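Side-chain contacts in fimbrin (Schizosaccharomyces pombe, PDB 1RT8), which crosslinks actin filaments through two actin-binding regions built from four calponin-homology domains, and takes part in cell polarity and cytokinesis: residues A[84-87]-A[88-92]; A[91-94]-A[95-99]; A[476-479]-A[480-484]; A[505-508]-A[509-513]. All coordinates share one frame; numbering follows the deposited sequence.

Contact 1 (A[84-87]-A[88-92])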
ATOM      1  N   LYS A  84     -12.006   1.265  22.691  1.00 28.68           N
ATOM      2  CA  LYS A  84     -11.166   0.183  22.197  1.00 26.69           C
ATOM      3  C   LYS A  84     -11.300   0.009  20.688  1.00 25.00           C
ATOM      4  O   LYS A  84     -10.326  -0.328  20.014  1.00 23.75           O
ATOM      5  CB  LYS A  84     -11.484  -1.125  22.925  1.00 28.60           C
ATOM      6  CG  LYS A  84     -10.906  -1.175  24.339  1.00 30.49           C
ATOM      7  CD  LYS A  84     -11.093  -2.542  24.985  1.00 35.48           C
ATOM      8  CE  LYS A  84     -10.417  -2.588  26.352  1.00 36.51           C
ATOM      9  NZ  LYS A  84     -10.901  -1.483  27.218  1.00 38.32           N
ATOM     10  N   CYS A  85     -12.496   0.249  20.163  1.00 23.89           N
ATOM     11  CA  CYS A  85     -12.729   0.153  18.724  1.00 26.70           C
ATOM     12  C   CYS A  85     -11.905   1.221  17.981  1.00 28.61           C
ATOM     13  O   CYS A  85     -11.384   0.967  16.889  1.00 28.37           O
ATOM     14  CB  CYS A  85     -14.213   0.346  18.400  1.00 28.87           C
ATOM     15  SG  CYS A  85     -15.323  -1.010  18.887  1.00 32.51           S
ATOM     16  N   ILE A  86     -11.791   2.413  18.572  1.00 27.29           N
ATOM     17  CA  ILE A  86     -11.025   3.488  17.953  1.00 25.54           C
ATOM     18  C   ILE A  86      -9.540   3.129  17.880  1.00 26.32           C
ATOM     19  O   ILE A  86      -8.902   3.340  16.843  1.00 25.68           O
ATOM     20  CB  ILE A  86     -11.179   4.818  18.721  1.00 27.04           C
ATOM     21  CG1 ILE A  86     -12.600   5.362  18.551  1.00 26.41           C
ATOM     22  CG2 ILE A  86     -10.158   5.829  18.213  1.00 23.42           C
ATOM     23  CD1 ILE A  86     -12.981   5.674  17.107  1.00 27.82           C
ATOM     24  N   GLU A  87      -8.996   2.594  18.976  1.00 25.25           N
ATOM     25  CA  GLU A  87      -7.595   2.182  19.019  1.00 24.44           C
ATOM     26  C   GLU A  87      -7.356   1.168  17.906  1.00 23.79           C
ATOM     27  O   GLU A  87      -6.420   1.296  17.125  1.00 22.96           O
ATOM     28  CB  GLU A  87      -7.244   1.545  20.375  1.00 25.84           C
ATOM     29  CG  GLU A  87      -7.377   2.487  21.576  1.00 28.94           C
ATOM     30  CD  GLU A  87      -7.044   1.808  22.894  1.00 31.29           C
ATOM     31  OE1 GLU A  87      -7.547   0.694  23.145  1.00 34.79           O
ATOM     32  OE2 GLU A  87      -6.280   2.385  23.686  1.00 34.08           O
ATOM     33  N   ASN A  88      -8.208   0.150  17.842  1.00 24.97           N
ATOM     34  CA  ASN A  88      -8.086  -0.868  16.806  1.00 23.86           C
ATOM     35  C   ASN A  88      -8.215  -0.233  15.416  1.00 22.74           C
ATOM     36  O   ASN A  88      -7.473  -0.570  14.493  1.00 23.35           O
ATOM     37  CB  ASN A  88      -9.177  -1.935  16.972  1.00 24.89           C
ATOM     38  CG  ASN A  88      -8.878  -2.915  18.098  1.00 25.16           C
ATOM     39  OD1 ASN A  88      -7.875  -2.795  18.791  1.00 26.06           O
ATOM     40  ND2 ASN A  88      -9.757  -3.902  18.275  1.00 28.16           N
ATOM     41  N   ASN A  89      -9.169   0.675  15.261  1.00 22.28           N
ATOM     42  CA  ASN A  89      -9.361   1.307  13.961  1.00 22.36           C
ATOM     43  C   ASN A  89      -8.198   2.191  13.553  1.00 20.96           C
ATOM     44  O   ASN A  89      -7.942   2.370  12.364  1.00 22.91           O
ATOM     45  CB  ASN A  89     -10.694   2.058  13.928  1.00 22.79           C
ATOM     46  CG  ASN A  89     -11.882   1.104  13.908  1.00 26.73           C
ATOM     47  OD1 ASN A  89     -11.750  -0.046  13.486  1.00 26.72           O
ATOM     48  ND2 ASN A  89     -13.038   1.574  14.350  1.00 27.99           N
ATOM     49  N   ASN A  90      -7.476   2.729  14.530  1.00 22.25           N
ATOM     50  CA  ASN A  90      -6.301   3.541  14.220  1.00 23.08           C
ATOM     51  C   ASN A  90      -5.263   2.628  13.563  1.00 23.04           C
ATOM     52  O   ASN A  90      -4.583   3.018  12.604  1.00 20.05           O
ATOM     53  CB  ASN A  90      -5.702   4.148  15.492  1.00 21.78           C
ATOM     54  CG  ASN A  90      -6.471   5.355  15.980  1.00 25.83           C
ATOM     55  OD1 ASN A  90      -7.296   5.905  15.261  1.00 25.34           O
ATOM     56  ND2 ASN A  90      -6.191   5.782  17.204  1.00 27.47           N
ATOM     57  N   VAL A  91      -5.134   1.414  14.102  1.00 21.41           N
ATOM     58  CA  VAL A  91      -4.190   0.426  13.569  1.00 20.08           C
ATOM     59  C   VAL A  91      -4.571   0.054  12.130  1.00 19.26           C
ATOM     60  O   VAL A  91      -3.710  -0.053  11.259  1.00 20.69           O
ATOM     61  CB  VAL A  91      -4.182  -0.858  14.424  1.00 20.93           C
ATOM     62  CG1 VAL A  91      -3.325  -1.918  13.753  1.00 20.04           C
ATOM     63  CG2 VAL A  91      -3.645  -0.557  15.817  1.00 17.99           C
ATOM     64  N   VAL A  92      -5.864  -0.152  11.897  1.00 19.54           N
ATOM     65  CA  VAL A  92      -6.375  -0.485  10.567  1.00 20.90           C
ATOM     66  C   VAL A  92      -6.070   0.640   9.579  1.00 21.67           C
ATOM     67  O   VAL A  92      -5.406   0.429   8.560  1.00 23.82           O
ATOM     68  CB  VAL A  92      -7.912  -0.709  10.604  1.00 21.15           C
ATOM     69  CG1 VAL A  92      -8.496  -0.660   9.196  1.00 20.70           C
ATOM     70  CG2 VAL A  92      -8.222  -2.056  11.254  1.00 24.41           C
TER
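I86 and N90 meet one turn apart on helix 82-99, where I86 CG2 lies 4.1 Å from both N90 ND2 and N90 OD1; the methyl lies above the amide plane, displaced toward the side that carries ND2 and OD1. CG2 stands anti to the I86 backbone N, which directs this branch forward along the helix.

The regular backbone bonds are i to i+4; N90 N also makes a weak i to i+3 bond to E87 O. N88 N reaches K84 O at 3.1 Å and is almost straight (171° at the hydrogen), while N90 N to I86 O, 2.8 Å long, is more bent at 140°.

The polar ends find their partners elsewhere in the protein. N89 ND2 is 3.1 Å from C85 O, but the angle is too poor for a hydrogen bond, and the amide donates instead to K49 O. N88 bonds N72 and D50 O, and E87 bonds Y455 and N72.

Inside the first CH domain, C85 and I86 pack on L113 of helix 109-113 and N88 on L52 of helix 52-61. N90 ND2 hydrogen-bonds K483 O of helix 467-483, which belongs to the fourth CH domain.

Contact 2 (A[91-94]-A[95-99])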
ATOM      1  N   VAL A  91      -5.134   1.414  14.102  1.00 21.41           N
ATOM      2  CA  VAL A  91      -4.190   0.426  13.569  1.00 20.08           C
ATOM      3  C   VAL A  91      -4.571   0.054  12.130  1.00 19.26           C
ATOM      4  O   VAL A  91      -3.710  -0.053  11.259  1.00 20.69           O
ATOM      5  CB  VAL A  91      -4.182  -0.858  14.424  1.00 20.93           C
ATOM      6  CG1 VAL A  91      -3.325  -1.918  13.753  1.00 20.04           C
ATOM      7  CG2 VAL A  91      -3.645  -0.557  15.817  1.00 17.99           C
ATOM      8  N   VAL A  92      -5.864  -0.152  11.897  1.00 19.54           N
ATOM      9  CA  VAL A  92      -6.375  -0.485  10.567  1.00 20.90           C
ATOM     10  C   VAL A  92      -6.070   0.640   9.579  1.00 21.67           C
ATOM     11  O   VAL A  92      -5.406   0.429   8.560  1.00 23.82           O
ATOM     12  CB  VAL A  92      -7.912  -0.709  10.604  1.00 21.15           C
ATOM     13  CG1 VAL A  92      -8.496  -0.660   9.196  1.00 20.70           C
ATOM     14  CG2 VAL A  92      -8.222  -2.056  11.254  1.00 24.41           C
ATOM     15  N   ILE A  93      -6.548   1.840   9.900  1.00 21.72           N
ATOM     16  CA  ILE A  93      -6.377   3.007   9.040  1.00 21.45           C
ATOM     17  C   ILE A  93      -4.925   3.326   8.698  1.00 18.87           C
ATOM     18  O   ILE A  93      -4.582   3.497   7.537  1.00 21.61           O
ATOM     19  CB  ILE A  93      -7.003   4.270   9.686  1.00 23.12           C
ATOM     20  CG1 ILE A  93      -8.532   4.152   9.717  1.00 23.24           C
ATOM     21  CG2 ILE A  93      -6.547   5.529   8.929  1.00 24.29           C
ATOM     22  CD1 ILE A  93      -9.172   4.063   8.366  1.00 23.62           C
ATOM     23  N   ASN A  94      -4.076   3.417   9.710  1.00 18.77           N
ATOM     24  CA  ASN A  94      -2.681   3.755   9.483  1.00 22.21           C
ATOM     25  C   ASN A  94      -1.848   2.671   8.831  1.00 23.73           C
ATOM     26  O   ASN A  94      -0.821   2.964   8.207  1.00 23.80           O
ATOM     27  CB  ASN A  94      -2.064   4.231  10.790  1.00 24.26           C
ATOM     28  CG  ASN A  94      -2.711   5.512  11.269  1.00 29.33           C
ATOM     29  OD1 ASN A  94      -2.896   6.438  10.481  1.00 26.84           O
ATOM     30  ND2 ASN A  94      -3.074   5.572  12.542  1.00 27.33           N
ATOM     31  N   SER A  95      -2.283   1.423   8.959  1.00 22.56           N
ATOM     32  CA  SER A  95      -1.567   0.334   8.308  1.00 23.46           C
ATOM     33  C   SER A  95      -1.924   0.427   6.823  1.00 23.71           C
ATOM     34  O   SER A  95      -1.058   0.360   5.949  1.00 23.30           O
ATOM     35  CB  SER A  95      -2.016  -1.031   8.859  1.00 20.57           C
ATOM     36  OG  SER A  95      -1.598  -1.215  10.196  1.00 20.79           O
ATOM     37  N   ALA A  96      -3.215   0.584   6.551  1.00 23.92           N
ATOM     38  CA  ALA A  96      -3.709   0.677   5.176  1.00 26.43           C
ATOM     39  C   ALA A  96      -2.976   1.769   4.404  1.00 27.18           C
ATOM     40  O   ALA A  96      -2.637   1.587   3.242  1.00 27.78           O
ATOM     41  CB  ALA A  96      -5.214   0.949   5.176  1.00 25.71           C
ATOM     42  N   LYS A  97      -2.726   2.896   5.058  1.00 28.49           N
ATOM     43  CA  LYS A  97      -2.026   4.009   4.424  1.00 30.55           C
ATOM     44  C   LYS A  97      -0.602   3.679   4.005  1.00 30.13           C
ATOM     45  O   LYS A  97      -0.076   4.312   3.093  1.00 30.15           O
ATOM     46  CB  LYS A  97      -1.964   5.223   5.359  1.00 31.36           C
ATOM     47  CG  LYS A  97      -3.247   6.000   5.492  1.00 34.17           C
ATOM     48  CD  LYS A  97      -3.015   7.261   6.314  1.00 37.97           C
ATOM     49  CE  LYS A  97      -4.246   8.161   6.282  1.00 38.92           C
ATOM     50  NZ  LYS A  97      -4.063   9.382   7.118  1.00 42.61           N
ATOM     51  N   ALA A  98       0.017   2.698   4.662  1.00 30.47           N
ATOM     52  CA  ALA A  98       1.404   2.335   4.365  1.00 31.40           C
ATOM     53  C   ALA A  98       1.621   1.069   3.545  1.00 31.97           C
ATOM     54  O   ALA A  98       2.758   0.672   3.304  1.00 33.12           O
ATOM     55  CB  ALA A  98       2.187   2.224   5.661  1.00 31.74           C
ATOM     56  N   MET A  99       0.544   0.433   3.117  1.00 32.70           N
ATOM     57  CA  MET A  99       0.667  -0.791   2.342  1.00 35.75           C
ATOM     58  C   MET A  99       1.037  -0.539   0.890  1.00 36.88           C
ATOM     59  O   MET A  99       1.662  -1.381   0.244  1.00 38.45           O
ATOM     60  CB  MET A  99      -0.641  -1.572   2.418  1.00 35.17           C
ATOM     61  CG  MET A  99      -0.924  -2.082   3.815  1.00 36.04           C
ATOM     62  SD  MET A  99      -2.610  -2.589   4.025  1.00 36.61           S
ATOM     63  CE  MET A  99      -2.625  -4.099   3.055  1.00 38.95           C
TER
HETATM   64  O   HOH W   1      -4.064   8.857  10.147  1.00 31.42           O
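S95 turns its hydroxyl back onto V91 O one turn earlier, the intrahelical serine-to-carbonyl bond, here within helix 82-99 of the first calponin-homology domain. S95 OG lies beside its own backbone N (chi1 -69°), and from there OG donates to V91 O at 2.6 Å. S95 N binds the same oxygen at 3.1 Å. The two donors come from opposite faces of the V91 carbonyl plane: OG is tilted 25° from it, whereas the amide stands 36° out of it. Two donors thus grip V91 O, and the buried hydroxyl spends its proton inside its own helix, while the next backbone bond, A96 N to V92 O, points almost straight at its acceptor.

N94 and K97 are three residues apart and do not bond directly. The extended K97 chain carries NZ beyond the N94 amide, and a water spans the remaining distance. N94 ND2 turns elsewhere, to R482 O of helix 467-483, so the two ends of this amide serve different partners. S95 and A98 touch the R482 side chain, whereas A96 packs on I104. In the bridge itself, the water donates to N94 OD1 at 2.7 Å and accepts from K97 NZ at 3.1 Å.

Contact 3 (A[476-479]-A[480-484])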
ATOM      1  N   LEU A 476       6.208  -4.892  16.341  1.00 26.53           N
ATOM      2  CA  LEU A 476       5.324  -4.579  17.455  1.00 27.02           C
ATOM      3  C   LEU A 476       5.331  -3.066  17.661  1.00 24.97           C
ATOM      4  O   LEU A 476       4.288  -2.461  17.870  1.00 23.86           O
ATOM      5  CB  LEU A 476       5.809  -5.272  18.735  1.00 26.25           C
ATOM      6  CG  LEU A 476       5.053  -4.912  20.019  1.00 27.95           C
ATOM      7  CD1 LEU A 476       3.610  -5.387  19.913  1.00 27.14           C
ATOM      8  CD2 LEU A 476       5.745  -5.550  21.227  1.00 29.11           C
ATOM      9  N   ALA A 477       6.515  -2.464  17.597  1.00 23.38           N
ATOM     10  CA  ALA A 477       6.650  -1.020  17.777  1.00 22.56           C
ATOM     11  C   ALA A 477       5.853  -0.263  16.715  1.00 22.34           C
ATOM     12  O   ALA A 477       5.132   0.690  17.031  1.00 22.32           O
ATOM     13  CB  ALA A 477       8.133  -0.614  17.717  1.00 20.07           C
ATOM     14  N   ILE A 478       5.982  -0.681  15.456  1.00 23.20           N
ATOM     15  CA  ILE A 478       5.255  -0.019  14.370  1.00 23.27           C
ATOM     16  C   ILE A 478       3.741  -0.106  14.548  1.00 23.94           C
ATOM     17  O   ILE A 478       3.038   0.880  14.342  1.00 22.93           O
ATOM     18  CB  ILE A 478       5.646  -0.601  12.993  1.00 21.98           C
ATOM     19  CG1 ILE A 478       7.082  -0.182  12.654  1.00 23.99           C
ATOM     20  CG2 ILE A 478       4.660  -0.133  11.926  1.00 19.01           C
ATOM     21  CD1 ILE A 478       7.637  -0.811  11.394  1.00 20.69           C
ATOM     22  N   SER A 479       3.238  -1.277  14.930  1.00 23.77           N
ATOM     23  CA  SER A 479       1.804  -1.444  15.137  1.00 22.85           C
ATOM     24  C   SER A 479       1.320  -0.625  16.344  1.00 24.07           C
ATOM     25  O   SER A 479       0.191  -0.123  16.359  1.00 23.46           O
ATOM     26  CB  SER A 479       1.462  -2.929  15.344  1.00 25.02           C
ATOM     27  OG  SER A 479       1.699  -3.691  14.164  1.00 23.56           O
ATOM     28  N   ILE A 480       2.163  -0.499  17.364  1.00 23.32           N
ATOM     29  CA  ILE A 480       1.776   0.274  18.541  1.00 22.48           C
ATOM     30  C   ILE A 480       1.717   1.757  18.161  1.00 21.83           C
ATOM     31  O   ILE A 480       0.827   2.493  18.585  1.00 20.00           O
ATOM     32  CB  ILE A 480       2.785   0.089  19.704  1.00 22.97           C
ATOM     33  CG1 ILE A 480       2.669  -1.330  20.286  1.00 24.37           C
ATOM     34  CG2 ILE A 480       2.533   1.143  20.787  1.00 19.43           C
ATOM     35  CD1 ILE A 480       3.649  -1.618  21.432  1.00 23.59           C
ATOM     36  N   ALA A 481       2.679   2.188  17.361  1.00 18.91           N
ATOM     37  CA  ALA A 481       2.729   3.577  16.926  1.00 20.09           C
ATOM     38  C   ALA A 481       1.483   3.874  16.094  1.00 20.35           C
ATOM     39  O   ALA A 481       0.882   4.941  16.203  1.00 22.27           O
ATOM     40  CB  ALA A 481       4.018   3.826  16.109  1.00 16.57           C
ATOM     41  N   ARG A 482       1.066   2.911  15.283  1.00 20.82           N
ATOM     42  CA  ARG A 482      -0.111   3.107  14.461  1.00 20.78           C
ATOM     43  C   ARG A 482      -1.355   3.172  15.333  1.00 21.43           C
ATOM     44  O   ARG A 482      -2.296   3.905  15.014  1.00 20.15           O
ATOM     45  CB  ARG A 482      -0.215   2.004  13.396  1.00 19.77           C
ATOM     46  CG  ARG A 482       0.777   2.242  12.256  1.00 21.37           C
ATOM     47  CD  ARG A 482       0.882   1.093  11.261  1.00 23.32           C
ATOM     48  NE  ARG A 482       1.812   1.441  10.186  1.00 23.86           N
ATOM     49  CZ  ARG A 482       2.395   0.561   9.381  1.00 26.85           C
ATOM     50  NH1 ARG A 482       2.149  -0.736   9.523  1.00 23.15           N
ATOM     51  NH2 ARG A 482       3.236   0.983   8.439  1.00 28.16           N
ATOM     52  N   LYS A 483      -1.354   2.428  16.439  1.00 20.16           N
ATOM     53  CA  LYS A 483      -2.498   2.449  17.353  1.00 21.25           C
ATOM     54  C   LYS A 483      -2.612   3.849  17.976  1.00 19.48           C
ATOM     55  O   LYS A 483      -3.696   4.285  18.357  1.00 21.05           O
ATOM     56  CB  LYS A 483      -2.335   1.410  18.474  1.00 21.23           C
ATOM     57  CG  LYS A 483      -3.565   1.320  19.389  1.00 25.33           C
ATOM     58  CD  LYS A 483      -3.251   0.730  20.781  1.00 28.85           C
ATOM     59  CE  LYS A 483      -2.891  -0.738  20.741  1.00 32.46           C
ATOM     60  NZ  LYS A 483      -3.006  -1.385  22.091  1.00 27.80           N
ATOM     61  N   LEU A 484      -1.485   4.539  18.093  1.00 20.82           N
ATOM     62  CA  LEU A 484      -1.469   5.892  18.651  1.00 22.17           C
ATOM     63  C   LEU A 484      -1.823   6.949  17.590  1.00 23.15           C
ATOM     64  O   LEU A 484      -1.974   8.137  17.905  1.00 24.15           O
ATOM     65  CB  LEU A 484      -0.092   6.212  19.229  1.00 20.67           C
ATOM     66  CG  LEU A 484       0.340   5.546  20.540  1.00 22.23           C
ATOM     67  CD1 LEU A 484       1.832   5.750  20.708  1.00 22.13           C
ATOM     68  CD2 LEU A 484      -0.417   6.130  21.725  1.00 21.78           C
TER
HETATM   69  O   HOH W   2       0.598  -2.146  11.365  1.00 27.67           O
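I478 CG2 stands anti to its backbone N, while R482 CG lies beside its own (chi1 -76°) and the R482 chain runs extended to NE; together these torsions lay the arginine alongside the isoleucine, both pointing the same way. The guanidinium then presents a face to the methyl. I478 CG2 sits 3.4 Å above the plane, over its centre, and is 3.5 Å from both R482 CZ and R482 NH1. The contact is a branch methyl packed over the face of a flat cation.

The edge of the same group is used for polar contacts. A water lies in the guanidinium plane and accepts from R482 NH1 at 2.8 Å; its link to S479 OG is long and weak. R482 NH2 bonds I488 O, while S479 OG is held by D67 N and R475 O.

Elsewhere on the helix, L476 and I480 make the apolar counterpart. The two side chains meet at a slant, with I480 CD1 3.8 Å from L476 CG. I480 CG1 also closes to 3.1 Å from L476 O, beside the backbone bond from I480 N to that oxygen (2.9 Å).

Helix 467-483 of the fourth CH domain faces helix 82-99 of the first along this stretch: K483 touches E87 and V91, with its ammonium in a cation-pi contact with Y455. The chemistry implies a division of labour on R482, in which a face covered by aliphatic carbon leaves NH1 to the water and NH2 to I488 O; this probably limits rotation of the group.

Contact 4 (A[505-508]-A[509-513])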
ATOM      1  N   HIS A 505      12.622   9.283  10.493  1.00 22.86           N
ATOM      2  CA  HIS A 505      11.238   9.433  10.022  1.00 22.16           C
ATOM      3  C   HIS A 505      10.273   8.817  11.041  1.00 22.86           C
ATOM      4  O   HIS A 505       9.238   9.391  11.361  1.00 22.62           O
ATOM      5  CB  HIS A 505      11.065   8.740   8.661  1.00 24.55           C
ATOM      6  CG  HIS A 505       9.635   8.509   8.258  1.00 21.32           C
ATOM      7  ND1 HIS A 505       9.029   7.273   8.341  1.00 24.76           N
ATOM      8  CD2 HIS A 505       8.700   9.351   7.753  1.00 20.30           C
ATOM      9  CE1 HIS A 505       7.783   7.362   7.905  1.00 20.26           C
ATOM     10  NE2 HIS A 505       7.559   8.613   7.543  1.00 22.10           N
ATOM     11  N   PHE A 506      10.628   7.644  11.546  1.00 23.31           N
ATOM     12  CA  PHE A 506       9.807   6.940  12.528  1.00 23.79           C
ATOM     13  C   PHE A 506       9.667   7.774  13.814  1.00 23.17           C
ATOM     14  O   PHE A 506       8.562   7.994  14.306  1.00 22.68           O
ATOM     15  CB  PHE A 506      10.456   5.589  12.845  1.00 23.44           C
ATOM     16  CG  PHE A 506       9.758   4.812  13.927  1.00 22.02           C
ATOM     17  CD1 PHE A 506       8.580   4.126  13.661  1.00 22.95           C
ATOM     18  CD2 PHE A 506      10.282   4.770  15.214  1.00 22.83           C
ATOM     19  CE1 PHE A 506       7.931   3.404  14.662  1.00 22.75           C
ATOM     20  CE2 PHE A 506       9.641   4.051  16.225  1.00 26.38           C
ATOM     21  CZ  PHE A 506       8.461   3.367  15.948  1.00 23.57           C
ATOM     22  N   ILE A 507      10.796   8.233  14.349  1.00 22.78           N
ATOM     23  CA  ILE A 507      10.789   9.032  15.566  1.00 23.02           C
ATOM     24  C   ILE A 507       9.994  10.316  15.355  1.00 23.51           C
ATOM     25  O   ILE A 507       9.215  10.736  16.217  1.00 21.97           O
ATOM     26  CB  ILE A 507      12.225   9.380  16.006  1.00 22.75           C
ATOM     27  CG1 ILE A 507      12.969   8.101  16.384  1.00 24.37           C
ATOM     28  CG2 ILE A 507      12.200  10.331  17.199  1.00 24.82           C
ATOM     29  CD1 ILE A 507      12.299   7.303  17.493  1.00 22.90           C
ATOM     30  N   GLY A 508      10.185  10.941  14.201  1.00 22.33           N
ATOM     31  CA  GLY A 508       9.452  12.159  13.922  1.00 24.02           C
ATOM     32  C   GLY A 508       7.953  11.924  13.909  1.00 23.40           C
ATOM     33  O   GLY A 508       7.174  12.788  14.316  1.00 21.54           O
ATOM     34  N   SER A 509       7.538  10.753  13.441  1.00 21.69           N
ATOM     35  CA  SER A 509       6.117  10.447  13.394  1.00 23.82           C
ATOM     36  C   SER A 509       5.583  10.303  14.822  1.00 23.98           C
ATOM     37  O   SER A 509       4.431  10.637  15.088  1.00 24.48           O
ATOM     38  CB  SER A 509       5.866   9.153  12.614  1.00 24.72           C
ATOM     39  OG  SER A 509       6.088   8.010  13.429  1.00 26.00           O
ATOM     40  N   LEU A 510       6.428   9.830  15.738  1.00 22.95           N
ATOM     41  CA  LEU A 510       6.009   9.651  17.135  1.00 23.50           C
ATOM     42  C   LEU A 510       5.890  10.988  17.855  1.00 24.83           C
ATOM     43  O   LEU A 510       5.014  11.184  18.702  1.00 24.26           O
ATOM     44  CB  LEU A 510       7.000   8.765  17.897  1.00 19.86           C
ATOM     45  CG  LEU A 510       7.169   7.327  17.402  1.00 19.06           C
ATOM     46  CD1 LEU A 510       7.824   6.505  18.496  1.00 20.48           C
ATOM     47  CD2 LEU A 510       5.827   6.725  17.041  1.00 17.77           C
ATOM     48  N   MET A 511       6.785  11.907  17.525  1.00 24.19           N
ATOM     49  CA  MET A 511       6.761  13.219  18.143  1.00 24.85           C
ATOM     50  C   MET A 511       5.475  13.962  17.790  1.00 25.74           C
ATOM     51  O   MET A 511       5.101  14.916  18.466  1.00 26.98           O
ATOM     52  CB  MET A 511       7.980  14.027  17.685  1.00 24.06           C
ATOM     53  CG  MET A 511       9.302  13.490  18.222  1.00 24.75           C
ATOM     54  SD  MET A 511      10.767  14.409  17.687  1.00 26.13           S
ATOM     55  CE  MET A 511      10.539  15.945  18.645  1.00 26.09           C
ATOM     56  N   ALA A 512       4.795  13.509  16.741  1.00 27.26           N
ATOM     57  CA  ALA A 512       3.570  14.158  16.284  1.00 30.50           C
ATOM     58  C   ALA A 512       2.245  13.518  16.696  1.00 30.99           C
ATOM     59  O   ALA A 512       1.189  14.023  16.326  1.00 33.14           O
ATOM     60  CB  ALA A 512       3.608  14.306  14.760  1.00 27.82           C
ATOM     61  N   VAL A 513       2.275  12.424  17.453  1.00 33.00           N
ATOM     62  CA  VAL A 513       1.017  11.781  17.851  1.00 33.32           C
ATOM     63  C   VAL A 513       0.338  12.470  19.032  1.00 33.71           C
ATOM     64  O   VAL A 513       1.020  13.222  19.757  1.00 34.88           O
ATOM     65  CB  VAL A 513       1.215  10.283  18.208  1.00 33.23           C
ATOM     66  CG1 VAL A 513       1.646   9.521  16.976  1.00 32.82           C
ATOM     67  CG2 VAL A 513       2.240  10.127  19.332  1.00 31.58           C
ATOM     68  OXT VAL A 513      -0.873  12.234  19.223  1.00 33.36           O
TER
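F506 turns one ring face to L510, one turn further on: L510 CG sits 4.3 Å above that face, offset toward its rim, and L510 CD1 comes to 3.8 Å from F506 CE2. The F506 ring is carried anti to its backbone N (chi1 175°), which sends it forward along helix 500-511 to meet the leucine at a slant. On another side, I507 CG2 and M511 SD make a looser apolar pair at 4.3 Å.

The polar part centres on F506 O. S509 OG stands between its backbone N and carbonyl carbon (chi1 81°), and from that rotamer it donates to F506 O at 2.6 Å. L510 N shares the oxygen at 3.2 Å. M511 N to I507 O is regular, but A512 N to G508 O is a weak bond of 3.5 Å.

Both apolar pairs face other parts of the fourth CH domain. L510 packs on V447, L448 and I451 of helix 442-451 and on W416 of helix 410-421; W416 also meets I507 and M511.

Apolar packing dominates this last helix. F506, I507 and L510 pack into the domain, with M511 at a partly exposed margin, while the S509 hydroxyl donates within its own helix.

Overall arrangement
All four contacts are local, one helical turn each, and mostly buried, but they serve different interfaces. Contacts 1 and 2 follow each other on helix 82-99 of the first CH domain and share V91 and V92. Contact 3, on helix 467-483 of the fourth, touches both: two asparagine amides of contacts 1 and 2 reach carbonyls at the C-terminal end of its helix, each a probable hydrogen bond. This junction between domains of the two actin-binding regions is rich in amides and charges. Contact 4 joins contact 3 within one domain through carbon packing, A481 CB on L510 CD2, and ends in exposed residues; it does not touch contacts 1 or 2.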